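Local coordinates for protein putidaredoxin reductase (PDB 1Q1R) that probably passes electrons from NADH through its bound FAD to putidaredoxin, the ferredoxin that serves the cytochrome P450cam monooxygenase, at residues T12-V17 and N304-A309; V297-V302 and A325-W330; I246-N251 and V282-R287. All coordinates share one frame; numbering follows the deposited sequence.

Interaction 1: T12-V17 and N304-A309; sequences TGLAGV and NALEQA. With FAD (flavin-adenine dinucleotide), chain C.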
loop_
_atom_site.group_PDB
_atom_site.type_symbol
_atom_site.label_atom_id
_atom_site.label_comp_id
_atom_site.label_asym_id
_atom_site.label_seq_id
_atom_site.Cartn_x
_atom_site.Cartn_y
_atom_site.Cartn_z
ATOM N N THR A 12 14.696 2.734 2.790
ATOM C CA THR A 12 14.998 1.314 2.742
ATOM C C THR A 12 13.760 0.429 2.834
ATOM O O THR A 12 13.792 -0.640 3.446
ATOM C CB THR A 12 15.981 0.931 3.860
ATOM O OG1 THR A 12 15.382 1.194 5.134
ATOM C CG2 THR A 12 17.267 1.749 3.733
ATOM N N GLY A 13 12.663 0.894 2.245
ATOM C CA GLY A 13 11.450 0.103 2.211
ATOM C C GLY A 13 11.577 -0.747 0.954
ATOM O O GLY A 13 12.640 -0.752 0.328
ATOM N N LEU A 14 10.518 -1.457 0.574
ATOM C CA LEU A 14 10.552 -2.301 -0.620
ATOM C C LEU A 14 10.998 -1.549 -1.876
ATOM O O LEU A 14 11.808 -2.052 -2.654
ATOM C CB LEU A 14 9.170 -2.914 -0.870
ATOM C CG LEU A 14 9.012 -3.773 -2.134
ATOM C CD1 LEU A 14 9.916 -5.005 -2.076
ATOM C CD2 LEU A 14 7.557 -4.197 -2.256
ATOM N N ALA A 15 10.458 -0.352 -2.073
ATOM C CA ALA A 15 10.794 0.450 -3.245
ATOM C C ALA A 15 12.294 0.702 -3.360
ATOM O O ALA A 15 12.900 0.423 -4.398
ATOM C CB ALA A 15 10.038 1.773 -3.208
ATOM N N GLY A 16 12.895 1.221 -2.292
ATOM C CA GLY A 16 14.322 1.498 -2.316
ATOM C C GLY A 16 15.191 0.271 -2.494
ATOM O O GLY A 16 16.103 0.262 -3.323
ATOM N N VAL A 17 14.915 -0.770 -1.714
ATOM C CA VAL A 17 15.681 -2.010 -1.777
ATOM C C VAL A 17 15.589 -2.679 -3.151
ATOM O O VAL A 17 16.584 -3.205 -3.656
ATOM C CB VAL A 17 15.207 -3.005 -0.678
ATOM C CG1 VAL A 17 15.833 -4.371 -0.891
ATOM C CG2 VAL A 17 15.586 -2.465 0.705
ATOM N N ASN A 304 3.020 -2.010 -7.335
ATOM C CA ASN A 304 3.418 -0.703 -7.838
ATOM C C ASN A 304 4.890 -0.421 -7.541
ATOM O O ASN A 304 5.627 0.065 -8.403
ATOM C CB ASN A 304 2.540 0.392 -7.230
ATOM C CG ASN A 304 2.913 1.776 -7.726
ATOM O OD1 ASN A 304 3.370 2.626 -6.954
ATOM N ND2 ASN A 304 2.731 2.009 -9.022
ATOM N N ALA A 305 5.324 -0.735 -6.325
ATOM C CA ALA A 305 6.715 -0.504 -5.948
ATOM C C ALA A 305 7.648 -1.354 -6.799
ATOM O O ALA A 305 8.691 -0.883 -7.252
ATOM C CB ALA A 305 6.924 -0.823 -4.466
ATOM N N LEU A 306 7.274 -2.611 -7.018
ATOM C CA LEU A 306 8.100 -3.510 -7.815
ATOM C C LEU A 306 8.217 -3.006 -9.256
ATOM O O LEU A 306 9.319 -2.899 -9.798
ATOM C CB LEU A 306 7.513 -4.924 -7.793
ATOM C CG LEU A 306 7.463 -5.604 -6.417
ATOM C CD1 LEU A 306 6.756 -6.959 -6.515
ATOM C CD2 LEU A 306 8.878 -5.781 -5.895
ATOM N N GLU A 307 7.077 -2.691 -9.863
ATOM C CA GLU A 307 7.053 -2.204 -11.239
ATOM C C GLU A 307 7.893 -0.938 -11.392
ATOM O O GLU A 307 8.768 -0.867 -12.256
ATOM C CB GLU A 307 5.608 -1.939 -11.678
ATOM C CG GLU A 307 5.480 -1.266 -13.042
ATOM C CD GLU A 307 4.040 -1.123 -13.503
ATOM O OE1 GLU A 307 3.166 -0.822 -12.663
ATOM O OE2 GLU A 307 3.780 -1.296 -14.710
ATOM N N GLN A 308 7.641 0.053 -10.540
ATOM C CA GLN A 308 8.388 1.303 -10.604
ATOM C C GLN A 308 9.876 1.112 -10.324
ATOM O O GLN A 308 10.721 1.710 -10.989
ATOM C CB GLN A 308 7.797 2.331 -9.630
ATOM C CG GLN A 308 6.410 2.803 -10.027
ATOM C CD GLN A 308 5.927 4.009 -9.231
ATOM O OE1 GLN A 308 4.792 4.455 -9.400
ATOM N NE2 GLN A 308 6.785 4.544 -8.369
ATOM N N ALA A 309 10.199 0.273 -9.347
ATOM C CA ALA A 309 11.595 0.026 -9.000
ATOM C C ALA A 309 12.335 -0.665 -10.146
ATOM O O ALA A 309 13.507 -0.388 -10.403
ATOM C CB ALA A 309 11.678 -0.820 -7.730
HETATM P PA FAD C . 8.000 2.621 2.763
HETATM O O1A FAD C . 7.316 3.615 3.624
HETATM O O2A FAD C . 7.775 1.181 3.028
HETATM O O5B FAD C . 9.579 2.887 2.795
HETATM C C5B FAD C . 10.122 4.212 2.840
HETATM C C4B FAD C . 11.270 4.242 3.865
HETATM O O4B FAD C . 12.090 5.448 3.662
HETATM C C3B FAD C . 10.724 4.342 5.298
HETATM O O3B FAD C . 11.552 3.563 6.172
HETATM C C2B FAD C . 10.889 5.805 5.626
HETATM O O2B FAD C . 11.029 5.987 7.039
HETATM C C1B FAD C . 12.201 6.120 4.935
HETATM N N9A FAD C . 12.482 7.575 4.793
HETATM C C8A FAD C . 11.611 8.536 4.436
HETATM N N7A FAD C . 12.240 9.719 4.444
HETATM C C5A FAD C . 13.503 9.506 4.803
HETATM C C6A FAD C . 14.608 10.340 4.987
HETATM N N6A FAD C . 14.497 11.654 4.804
HETATM N N1A FAD C . 15.793 9.798 5.365
HETATM C C2A FAD C . 15.916 8.478 5.564
HETATM N N3A FAD C . 14.865 7.663 5.395
HETATM C C4A FAD C . 13.659 8.151 5.018
HETATM N N1 FAD C . 0.549 -3.673 -0.498
HETATM C C2 FAD C . 0.033 -4.694 -1.306
HETATM O O2 FAD C . 0.172 -4.641 -2.527
HETATM N N3 FAD C . -0.631 -5.780 -0.708
HETATM C C4 FAD C . -0.769 -5.841 0.698
HETATM O O4 FAD C . -1.312 -6.819 1.209
HETATM C C4X FAD C . -0.254 -4.814 1.506
HETATM N N5 FAD C . -0.335 -4.888 2.866
HETATM C C5X FAD C . 0.219 -3.944 3.682
HETATM C C6 FAD C . 0.136 -4.076 5.084
HETATM C C7 FAD C . 0.732 -3.112 5.929
HETATM C C7M FAD C . 0.596 -3.260 7.456
HETATM C C8 FAD C . 1.424 -2.010 5.364
HETATM C C8M FAD C . 2.107 -0.956 6.249
HETATM C C9 FAD C . 1.505 -1.880 3.966
HETATM C C9A FAD C . 0.905 -2.840 3.122
HETATM N N10 FAD C . 0.990 -2.733 1.708
HETATM C C10 FAD C . 0.410 -3.733 0.900
HETATM C "C1'" FAD C . 1.677 -1.566 1.075
HETATM C "C2'" FAD C . 3.075 -1.959 0.592
HETATM O "O2'" FAD C . 3.759 -2.646 1.646
HETATM C "C3'" FAD C . 3.880 -0.719 0.161
HETATM O "O3'" FAD C . 3.128 0.009 -0.819
HETATM C "C4'" FAD C . 5.236 -1.128 -0.427
HETATM O "O4'" FAD C . 5.979 -1.861 0.550
HETATM C "C5'" FAD C . 6.069 0.087 -0.872
HETATM O "O5'" FAD C . 6.558 0.852 0.243
HETATM P P FAD C . 7.692 1.973 -0.024
HETATM O O1P FAD C . 9.010 1.305 -0.020
HETATM O O2P FAD C . 7.301 2.730 -1.235
HETATM O O3P FAD C . 7.556 2.978 1.243
#
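A15 and A305 meet where helix 14-25, opening helix of a Rossmann-type FAD-binding fold, lies against helix 302-316. G13 and G16 fit the GxGxxG pattern of such folds. The tight part of the contact is built of alanines: the CA atoms of A15 and A305 are 5.0 Å apart and their CB methyls 4.2 Å, a spacing that suits very small side chains. One turn further on, the methyl CB of A309 rests 3.8 Å from A15 O.

Toward the more open side the packing passes to leucines, both partly exposed. L14 has CG anti to its own backbone N (chi1 177°), which sends its branch toward helix 302-316; there CD1 lies 4.0 Å from L306 CD2, while CD2 turns to the methyl of A305. The two leucines cross obliquely, and L306 also touches E18. No hydrogen bond passes between T12-V17 and N304-A309; carbon atoms and one carbonyl oxygen make the contact.

The cofactor runs beside the alanine part and reaches L14. G13 is the N-cap, and a CB there would run into FAD O5B, a reason for glycine at this place. The helix start thus comes close to the pyrophosphate, and its dipole would probably ease the negative charge. A15 N donates to FAD O1P over 3.0 Å at 158°, while A305 CB touches FAD C5' at 3.8 Å.

Interaction 2: V297-V302 and A325-W330; sequences VRIESV and AAPWFW. With FAD (flavin-adenine dinucleotide), chain C.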
loop_
_atom_site.group_PDB
_atom_site.type_symbol
_atom_site.label_atom_id
_atom_site.label_comp_id
_atom_site.label_asym_id
_atom_site.label_seq_id
_atom_site.Cartn_x
_atom_site.Cartn_y
_atom_site.Cartn_z
ATOM N N VAL A 297 -1.660 9.820 -10.828
ATOM C CA VAL A 297 -2.056 9.045 -9.659
ATOM C C VAL A 297 -0.846 8.740 -8.787
ATOM O O VAL A 297 0.293 8.893 -9.220
ATOM C CB VAL A 297 -2.677 7.696 -10.077
ATOM C CG1 VAL A 297 -3.834 7.921 -11.038
ATOM C CG2 VAL A 297 -1.614 6.818 -10.729
ATOM N N ARG A 298 -1.108 8.327 -7.549
ATOM C CA ARG A 298 -0.057 7.926 -6.615
ATOM C C ARG A 298 -0.575 6.611 -6.037
ATOM O O ARG A 298 -1.642 6.570 -5.428
ATOM C CB ARG A 298 0.152 8.953 -5.492
ATOM C CG ARG A 298 1.303 8.553 -4.538
ATOM C CD ARG A 298 1.687 9.667 -3.572
ATOM N NE ARG A 298 0.582 10.018 -2.689
ATOM C CZ ARG A 298 0.145 9.249 -1.700
ATOM N NH1 ARG A 298 0.725 8.080 -1.460
ATOM N NH2 ARG A 298 -0.882 9.642 -0.964
ATOM N N ILE A 299 0.170 5.535 -6.237
ATOM C CA ILE A 299 -0.285 4.235 -5.768
ATOM C C ILE A 299 0.533 3.665 -4.621
ATOM O O ILE A 299 1.759 3.706 -4.635
ATOM C CB ILE A 299 -0.309 3.224 -6.942
ATOM C CG1 ILE A 299 -1.232 3.755 -8.044
ATOM C CG2 ILE A 299 -0.787 1.854 -6.462
ATOM C CD1 ILE A 299 -1.429 2.803 -9.193
ATOM N N GLU A 300 -0.169 3.125 -3.632
ATOM C CA GLU A 300 0.461 2.527 -2.462
ATOM C C GLU A 300 0.259 1.014 -2.506
ATOM O O GLU A 300 -0.719 0.505 -1.970
ATOM C CB GLU A 300 -0.172 3.102 -1.182
ATOM C CG GLU A 300 0.133 4.581 -0.937
ATOM C CD GLU A 300 -0.823 5.236 0.062
ATOM O OE1 GLU A 300 -1.533 4.515 0.795
ATOM O OE2 GLU A 300 -0.855 6.481 0.117
ATOM N N SER A 301 1.174 0.293 -3.152
ATOM C CA SER A 301 1.051 -1.160 -3.229
ATOM C C SER A 301 2.392 -1.818 -3.512
ATOM O O SER A 301 3.337 -1.173 -3.974
ATOM C CB SER A 301 0.075 -1.565 -4.342
ATOM O OG SER A 301 0.724 -1.539 -5.608
ATOM N N VAL A 302 2.469 -3.115 -3.241
ATOM C CA VAL A 302 3.689 -3.859 -3.499
ATOM C C VAL A 302 3.915 -3.945 -5.008
ATOM O O VAL A 302 4.999 -3.634 -5.498
ATOM C CB VAL A 302 3.615 -5.285 -2.900
ATOM C CG1 VAL A 302 4.702 -6.171 -3.509
ATOM C CG2 VAL A 302 3.788 -5.213 -1.385
ATOM N N ALA A 325 1.981 -1.679 -16.900
ATOM C CA ALA A 325 1.022 -2.733 -16.596
ATOM C C ALA A 325 -0.130 -2.162 -15.779
ATOM O O ALA A 325 0.023 -1.145 -15.103
ATOM C CB ALA A 325 1.709 -3.854 -15.820
ATOM N N ALA A 326 -1.289 -2.804 -15.852
ATOM C CA ALA A 326 -2.438 -2.341 -15.086
ATOM C C ALA A 326 -2.068 -2.427 -13.607
ATOM O O ALA A 326 -1.413 -3.374 -13.184
ATOM C CB ALA A 326 -3.653 -3.218 -15.372
ATOM N N PRO A 327 -2.466 -1.431 -12.808
ATOM C CA PRO A 327 -2.132 -1.487 -11.381
ATOM C C PRO A 327 -2.991 -2.527 -10.664
ATOM O O PRO A 327 -4.149 -2.747 -11.028
ATOM C CB PRO A 327 -2.426 -0.070 -10.905
ATOM C CG PRO A 327 -3.581 0.337 -11.778
ATOM C CD PRO A 327 -3.144 -0.166 -13.142
ATOM N N TRP A 328 -2.419 -3.187 -9.664
ATOM C CA TRP A 328 -3.168 -4.179 -8.905
ATOM C C TRP A 328 -2.610 -4.342 -7.503
ATOM O O TRP A 328 -1.505 -3.878 -7.197
ATOM C CB TRP A 328 -3.175 -5.542 -9.615
ATOM C CG TRP A 328 -1.857 -6.265 -9.642
ATOM C CD1 TRP A 328 -0.831 -6.063 -10.514
ATOM C CD2 TRP A 328 -1.434 -7.314 -8.756
ATOM N NE1 TRP A 328 0.207 -6.921 -10.232
ATOM C CE2 TRP A 328 -0.138 -7.699 -9.157
ATOM C CE3 TRP A 328 -2.026 -7.963 -7.662
ATOM C CZ2 TRP A 328 0.584 -8.708 -8.503
ATOM C CZ3 TRP A 328 -1.313 -8.966 -7.011
ATOM C CH2 TRP A 328 -0.019 -9.328 -7.435
ATOM N N PHE A 329 -3.398 -4.979 -6.647
ATOM C CA PHE A 329 -2.982 -5.239 -5.279
ATOM C C PHE A 329 -3.890 -6.321 -4.720
ATOM O O PHE A 329 -4.832 -6.756 -5.389
ATOM C CB PHE A 329 -3.037 -3.954 -4.438
ATOM C CG PHE A 329 -4.416 -3.534 -4.033
ATOM C CD1 PHE A 329 -4.953 -3.948 -2.816
ATOM C CD2 PHE A 329 -5.177 -2.710 -4.855
ATOM C CE1 PHE A 329 -6.227 -3.544 -2.422
ATOM C CE2 PHE A 329 -6.452 -2.300 -4.473
ATOM C CZ PHE A 329 -6.979 -2.718 -3.252
ATOM N N TRP A 330 -3.593 -6.772 -3.512
ATOM C CA TRP A 330 -4.379 -7.822 -2.896
ATOM C C TRP A 330 -4.578 -7.542 -1.418
ATOM O O TRP A 330 -3.959 -6.642 -0.850
ATOM C CB TRP A 330 -3.681 -9.178 -3.076
ATOM C CG TRP A 330 -2.515 -9.413 -2.132
ATOM C CD1 TRP A 330 -2.540 -10.107 -0.953
ATOM C CD2 TRP A 330 -1.166 -8.951 -2.295
ATOM N NE1 TRP A 330 -1.289 -10.108 -0.374
ATOM C CE2 TRP A 330 -0.429 -9.405 -1.174
ATOM C CE3 TRP A 330 -0.509 -8.196 -3.278
ATOM C CZ2 TRP A 330 0.937 -9.134 -1.011
ATOM C CZ3 TRP A 330 0.852 -7.926 -3.115
ATOM C CH2 TRP A 330 1.558 -8.395 -1.988
HETATM P PA FAD C . 8.000 2.621 2.763
HETATM O O1A FAD C . 7.316 3.615 3.624
HETATM O O2A FAD C . 7.775 1.181 3.028
HETATM O O5B FAD C . 9.579 2.887 2.795
HETATM C C5B FAD C . 10.122 4.212 2.840
HETATM C C4B FAD C . 11.270 4.242 3.865
HETATM O O4B FAD C . 12.090 5.448 3.662
HETATM C C3B FAD C . 10.724 4.342 5.298
HETATM O O3B FAD C . 11.552 3.563 6.172
HETATM C C2B FAD C . 10.889 5.805 5.626
HETATM O O2B FAD C . 11.029 5.987 7.039
HETATM C C1B FAD C . 12.201 6.120 4.935
HETATM N N9A FAD C . 12.482 7.575 4.793
HETATM C C8A FAD C . 11.611 8.536 4.436
HETATM N N7A FAD C . 12.240 9.719 4.444
HETATM C C5A FAD C . 13.503 9.506 4.803
HETATM C C6A FAD C . 14.608 10.340 4.987
HETATM N N6A FAD C . 14.497 11.654 4.804
HETATM N N1A FAD C . 15.793 9.798 5.365
HETATM C C2A FAD C . 15.916 8.478 5.564
HETATM N N3A FAD C . 14.865 7.663 5.395
HETATM C C4A FAD C . 13.659 8.151 5.018
HETATM N N1 FAD C . 0.549 -3.673 -0.498
HETATM C C2 FAD C . 0.033 -4.694 -1.306
HETATM O O2 FAD C . 0.172 -4.641 -2.527
HETATM N N3 FAD C . -0.631 -5.780 -0.708
HETATM C C4 FAD C . -0.769 -5.841 0.698
HETATM O O4 FAD C . -1.312 -6.819 1.209
HETATM C C4X FAD C . -0.254 -4.814 1.506
HETATM N N5 FAD C . -0.335 -4.888 2.866
HETATM C C5X FAD C . 0.219 -3.944 3.682
HETATM C C6 FAD C . 0.136 -4.076 5.084
HETATM C C7 FAD C . 0.732 -3.112 5.929
HETATM C C7M FAD C . 0.596 -3.260 7.456
HETATM C C8 FAD C . 1.424 -2.010 5.364
HETATM C C8M FAD C . 2.107 -0.956 6.249
HETATM C C9 FAD C . 1.505 -1.880 3.966
HETATM C C9A FAD C . 0.905 -2.840 3.122
HETATM N N10 FAD C . 0.990 -2.733 1.708
HETATM C C10 FAD C . 0.410 -3.733 0.900
HETATM C "C1'" FAD C . 1.677 -1.566 1.075
HETATM C "C2'" FAD C . 3.075 -1.959 0.592
HETATM O "O2'" FAD C . 3.759 -2.646 1.646
HETATM C "C3'" FAD C . 3.880 -0.719 0.161
HETATM O "O3'" FAD C . 3.128 0.009 -0.819
HETATM C "C4'" FAD C . 5.236 -1.128 -0.427
HETATM O "O4'" FAD C . 5.979 -1.861 0.550
HETATM C "C5'" FAD C . 6.069 0.087 -0.872
HETATM O "O5'" FAD C . 6.558 0.852 0.243
HETATM P P FAD C . 7.692 1.973 -0.024
HETATM O O1P FAD C . 9.010 1.305 -0.020
HETATM O O2P FAD C . 7.301 2.730 -1.235
HETATM O O3P FAD C . 7.556 2.978 1.243
HETATM O O HOH W 1 -0.966 -1.346 -7.443
#
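The touching parts of the two backbones, I299-V302 and P327-W330, run 52° apart and draw together toward the cofactor: the CA atoms of I299 and P327 are 8.2 Å apart, those of S301 and F329 6.1 Å. They bring the pyridine nucleotide-disulphide oxidoreductase part of the chain against strand 328-333 of the C-terminal reductase part, at the pyrimidine end of the flavin. No direct hydrogen bond links them; a water does, lying 2.5 Å from S301 OG and donating to W328 O. With chi1 at 81° the S301 hydroxyl folds back over its backbone, where it caps N304 N and meets the water.

At the wide end I299 CD1 presses on P327 CB at 3.5 Å, the side chains crossing at about a right angle. At the flavin end V302 sets its CB 3.8 Å from W330 CZ3 and lays CG2 near FAD N1. W330 turns one face of its indole to FAD N3, which stands 3.3 Å above the ring plane, offset toward the rim.

V302 N donates to FAD O2 over 2.8 Å, nearly straight at 167°. Coming from a helix start, this bond would probably stabilise negative charge around N1 and O2 on flavin reduction.

Interaction 3: I246-N251 and V282-R287; sequences IGLIPN and VGDCAR. With FAD (flavin-adenine dinucleotide), chain C.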
loop_
_atom_site.group_PDB
_atom_site.type_symbol
_atom_site.label_atom_id
_atom_site.label_comp_id
_atom_site.label_asym_id
_atom_site.label_seq_id
_atom_site.Cartn_x
_atom_site.Cartn_y
_atom_site.Cartn_z
ATOM N N ILE A 246 -6.008 5.894 9.339
ATOM C CA ILE A 246 -6.849 6.786 8.552
ATOM C C ILE A 246 -6.145 7.298 7.302
ATOM O O ILE A 246 -6.386 8.422 6.864
ATOM C CB ILE A 246 -7.312 7.997 9.391
ATOM C CG1 ILE A 246 -6.099 8.775 9.902
ATOM C CG2 ILE A 246 -8.167 7.519 10.553
ATOM C CD1 ILE A 246 -6.447 10.074 10.587
ATOM N N GLY A 247 -5.274 6.476 6.728
ATOM C CA GLY A 247 -4.577 6.893 5.528
ATOM C C GLY A 247 -3.099 7.137 5.718
ATOM O O GLY A 247 -2.583 7.116 6.837
ATOM N N LEU A 248 -2.422 7.393 4.604
ATOM C CA LEU A 248 -0.989 7.626 4.598
ATOM C C LEU A 248 -0.656 9.001 4.030
ATOM O O LEU A 248 -1.342 9.498 3.137
ATOM C CB LEU A 248 -0.310 6.558 3.736
ATOM C CG LEU A 248 1.205 6.407 3.816
ATOM C CD1 LEU A 248 1.564 5.749 5.145
ATOM C CD2 LEU A 248 1.701 5.550 2.654
ATOM N N ILE A 249 0.400 9.610 4.557
ATOM C CA ILE A 249 0.862 10.903 4.072
ATOM C C ILE A 249 2.190 10.630 3.382
ATOM O O ILE A 249 3.138 10.164 4.015
ATOM C CB ILE A 249 1.105 11.905 5.223
ATOM C CG1 ILE A 249 -0.219 12.242 5.915
ATOM C CG2 ILE A 249 1.751 13.178 4.673
ATOM C CD1 ILE A 249 -0.068 13.210 7.087
ATOM N N PRO A 250 2.278 10.899 2.072
ATOM C CA PRO A 250 3.547 10.645 1.390
ATOM C C PRO A 250 4.650 11.539 1.953
ATOM O O PRO A 250 4.399 12.702 2.273
ATOM C CB PRO A 250 3.218 10.954 -0.067
ATOM C CG PRO A 250 2.187 12.041 0.048
ATOM C CD PRO A 250 1.305 11.538 1.169
ATOM N N ASN A 251 5.856 10.991 2.088
ATOM C CA ASN A 251 6.995 11.742 2.609
ATOM C C ASN A 251 7.683 12.504 1.473
ATOM O O ASN A 251 8.617 12.002 0.846
ATOM C CB ASN A 251 7.993 10.796 3.298
ATOM C CG ASN A 251 7.441 10.193 4.586
ATOM O OD1 ASN A 251 6.902 10.908 5.433
ATOM N ND2 ASN A 251 7.585 8.877 4.743
ATOM N N VAL A 282 10.172 6.975 -6.403
ATOM C CA VAL A 282 9.620 5.637 -6.617
ATOM C C VAL A 282 8.822 5.128 -5.415
ATOM O O VAL A 282 9.141 5.451 -4.269
ATOM C CB VAL A 282 10.775 4.645 -6.909
ATOM C CG1 VAL A 282 11.714 4.588 -5.716
ATOM C CG2 VAL A 282 10.240 3.263 -7.236
ATOM N N GLY A 283 7.785 4.334 -5.683
ATOM C CA GLY A 283 6.981 3.766 -4.613
ATOM C C GLY A 283 5.794 4.580 -4.143
ATOM O O GLY A 283 5.223 5.363 -4.898
ATOM N N ASP A 284 5.420 4.379 -2.881
ATOM C CA ASP A 284 4.292 5.074 -2.269
ATOM C C ASP A 284 4.375 6.598 -2.380
ATOM O O ASP A 284 3.353 7.272 -2.395
ATOM C CB ASP A 284 4.189 4.717 -0.778
ATOM C CG ASP A 284 3.734 3.285 -0.534
ATOM O OD1 ASP A 284 3.705 2.479 -1.487
ATOM O OD2 ASP A 284 3.408 2.969 0.629
ATOM N N CYS A 285 5.589 7.133 -2.449
ATOM C CA CYS A 285 5.776 8.582 -2.504
ATOM C C CYS A 285 5.683 9.202 -3.888
ATOM O O CYS A 285 5.663 10.427 -4.013
ATOM C CB CYS A 285 7.136 8.957 -1.915
ATOM S SG CYS A 285 8.541 8.670 -3.027
ATOM N N ALA A 286 5.620 8.371 -4.922
ATOM C CA ALA A 286 5.601 8.880 -6.289
ATOM C C ALA A 286 4.251 9.100 -6.956
ATOM O O ALA A 286 3.409 8.202 -7.010
ATOM C CB ALA A 286 6.464 7.978 -7.173
ATOM N N ARG A 287 4.053 10.317 -7.458
ATOM C CA ARG A 287 2.838 10.647 -8.187
ATOM C C ARG A 287 3.268 10.642 -9.648
ATOM O O ARG A 287 4.114 11.433 -10.059
ATOM C CB ARG A 287 2.299 12.025 -7.802
ATOM C CG ARG A 287 1.105 12.454 -8.662
ATOM C CD ARG A 287 0.310 13.546 -7.995
ATOM N NE ARG A 287 -0.307 13.063 -6.765
ATOM C CZ ARG A 287 -1.365 12.262 -6.722
ATOM N NH1 ARG A 287 -1.939 11.855 -7.846
ATOM N NH2 ARG A 287 -1.851 11.869 -5.554
HETATM P PA FAD C . 8.000 2.621 2.763
HETATM O O1A FAD C . 7.316 3.615 3.624
HETATM O O2A FAD C . 7.775 1.181 3.028
HETATM O O5B FAD C . 9.579 2.887 2.795
HETATM C C5B FAD C . 10.122 4.212 2.840
HETATM C C4B FAD C . 11.270 4.242 3.865
HETATM O O4B FAD C . 12.090 5.448 3.662
HETATM C C3B FAD C . 10.724 4.342 5.298
HETATM O O3B FAD C . 11.552 3.563 6.172
HETATM C C2B FAD C . 10.889 5.805 5.626
HETATM O O2B FAD C . 11.029 5.987 7.039
HETATM C C1B FAD C . 12.201 6.120 4.935
HETATM N N9A FAD C . 12.482 7.575 4.793
HETATM C C8A FAD C . 11.611 8.536 4.436
HETATM N N7A FAD C . 12.240 9.719 4.444
HETATM C C5A FAD C . 13.503 9.506 4.803
HETATM C C6A FAD C . 14.608 10.340 4.987
HETATM N N6A FAD C . 14.497 11.654 4.804
HETATM N N1A FAD C . 15.793 9.798 5.365
HETATM C C2A FAD C . 15.916 8.478 5.564
HETATM N N3A FAD C . 14.865 7.663 5.395
HETATM C C4A FAD C . 13.659 8.151 5.018
HETATM N N1 FAD C . 0.549 -3.673 -0.498
HETATM C C2 FAD C . 0.033 -4.694 -1.306
HETATM O O2 FAD C . 0.172 -4.641 -2.527
HETATM N N3 FAD C . -0.631 -5.780 -0.708
HETATM C C4 FAD C . -0.769 -5.841 0.698
HETATM O O4 FAD C . -1.312 -6.819 1.209
HETATM C C4X FAD C . -0.254 -4.814 1.506
HETATM N N5 FAD C . -0.335 -4.888 2.866
HETATM C C5X FAD C . 0.219 -3.944 3.682
HETATM C C6 FAD C . 0.136 -4.076 5.084
HETATM C C7 FAD C . 0.732 -3.112 5.929
HETATM C C7M FAD C . 0.596 -3.260 7.456
HETATM C C8 FAD C . 1.424 -2.010 5.364
HETATM C C8M FAD C . 2.107 -0.956 6.249
HETATM C C9 FAD C . 1.505 -1.880 3.966
HETATM C C9A FAD C . 0.905 -2.840 3.122
HETATM N N10 FAD C . 0.990 -2.733 1.708
HETATM C C10 FAD C . 0.410 -3.733 0.900
HETATM C "C1'" FAD C . 1.677 -1.566 1.075
HETATM C "C2'" FAD C . 3.075 -1.959 0.592
HETATM O "O2'" FAD C . 3.759 -2.646 1.646
HETATM C "C3'" FAD C . 3.880 -0.719 0.161
HETATM O "O3'" FAD C . 3.128 0.009 -0.819
HETATM C "C4'" FAD C . 5.236 -1.128 -0.427
HETATM O "O4'" FAD C . 5.979 -1.861 0.550
HETATM C "C5'" FAD C . 6.069 0.087 -0.872
HETATM O "O5'" FAD C . 6.558 0.852 0.243
HETATM P P FAD C . 7.692 1.973 -0.024
HETATM O O1P FAD C . 9.010 1.305 -0.020
HETATM O O2P FAD C . 7.301 2.730 -1.235
HETATM O O3P FAD C . 7.556 2.978 1.243
#
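L248 and D284 meet at about a right angle in the glutathione reductase fold, where strand 248-250, paired antiparallel with strand 112-114, passes the residues just ahead of strand 286-290. They include a Gly-Asp pair, G283 and D284, which in this flavoprotein family commonly binds FAD. L248 keeps CG opposite its backbone N (chi1 -167°), which carries CD2 across to within 3.7 Å of D284 OD2; a branched apolar residue can flank the carboxylate without competing for its bonds. Next along, P250 sets its rigid ring against the backbone, with CB 4.3 Å from C285 CA. N251 approaches only loosely, its O 4.4 Å from C285 CB; its OD1 bonds R113, and ND2 comes near the FAD adenine.

The acid itself is held at each oxygen. A chi1 of -71° sets CG of D284 beside the backbone N and swings the carboxylate to the ribityl chain, where D284 OD1 accepts a 2.6 Å hydrogen bond from FAD O3'; OD2 makes a salt bridge to R134. An alanine here would lose both, and would probably leave R134 without this carboxylate partner and the ribityl chain freer to turn. At the backbone angles of G283 any CB would press against the carbonyl oxygen of V282, and it would also collide with FAD O2P. To that same phosphate oxygen, FAD O2P, D284 N donates over 3.0 Å at 167°.

How the interactions relate
All three contacts meet on one FAD molecule, their centres 12 Å apart in each pair. Interactions 1 and 3 supply amides to the two non-bridging oxygens, O1P and O2P, of the same phosphate; interaction 3 also reaches the ribityl chain, and interaction 2 takes the flavin ring. Helix 302-316 joins interactions 1 and 2: L14 CD2 packs on V302 CG1 at 3.7 Å, and E307 OE2 lies 2.9 Å from A325 N, a probable hydrogen bond. Strands 286-290 and 295-298 are sheet neighbours connecting 3 with 2, where R298 NH1 probably bonds D284 O at 2.9 Å. A309 N approaches V282 CG2 to 3.7 Å, bringing 1 against 3.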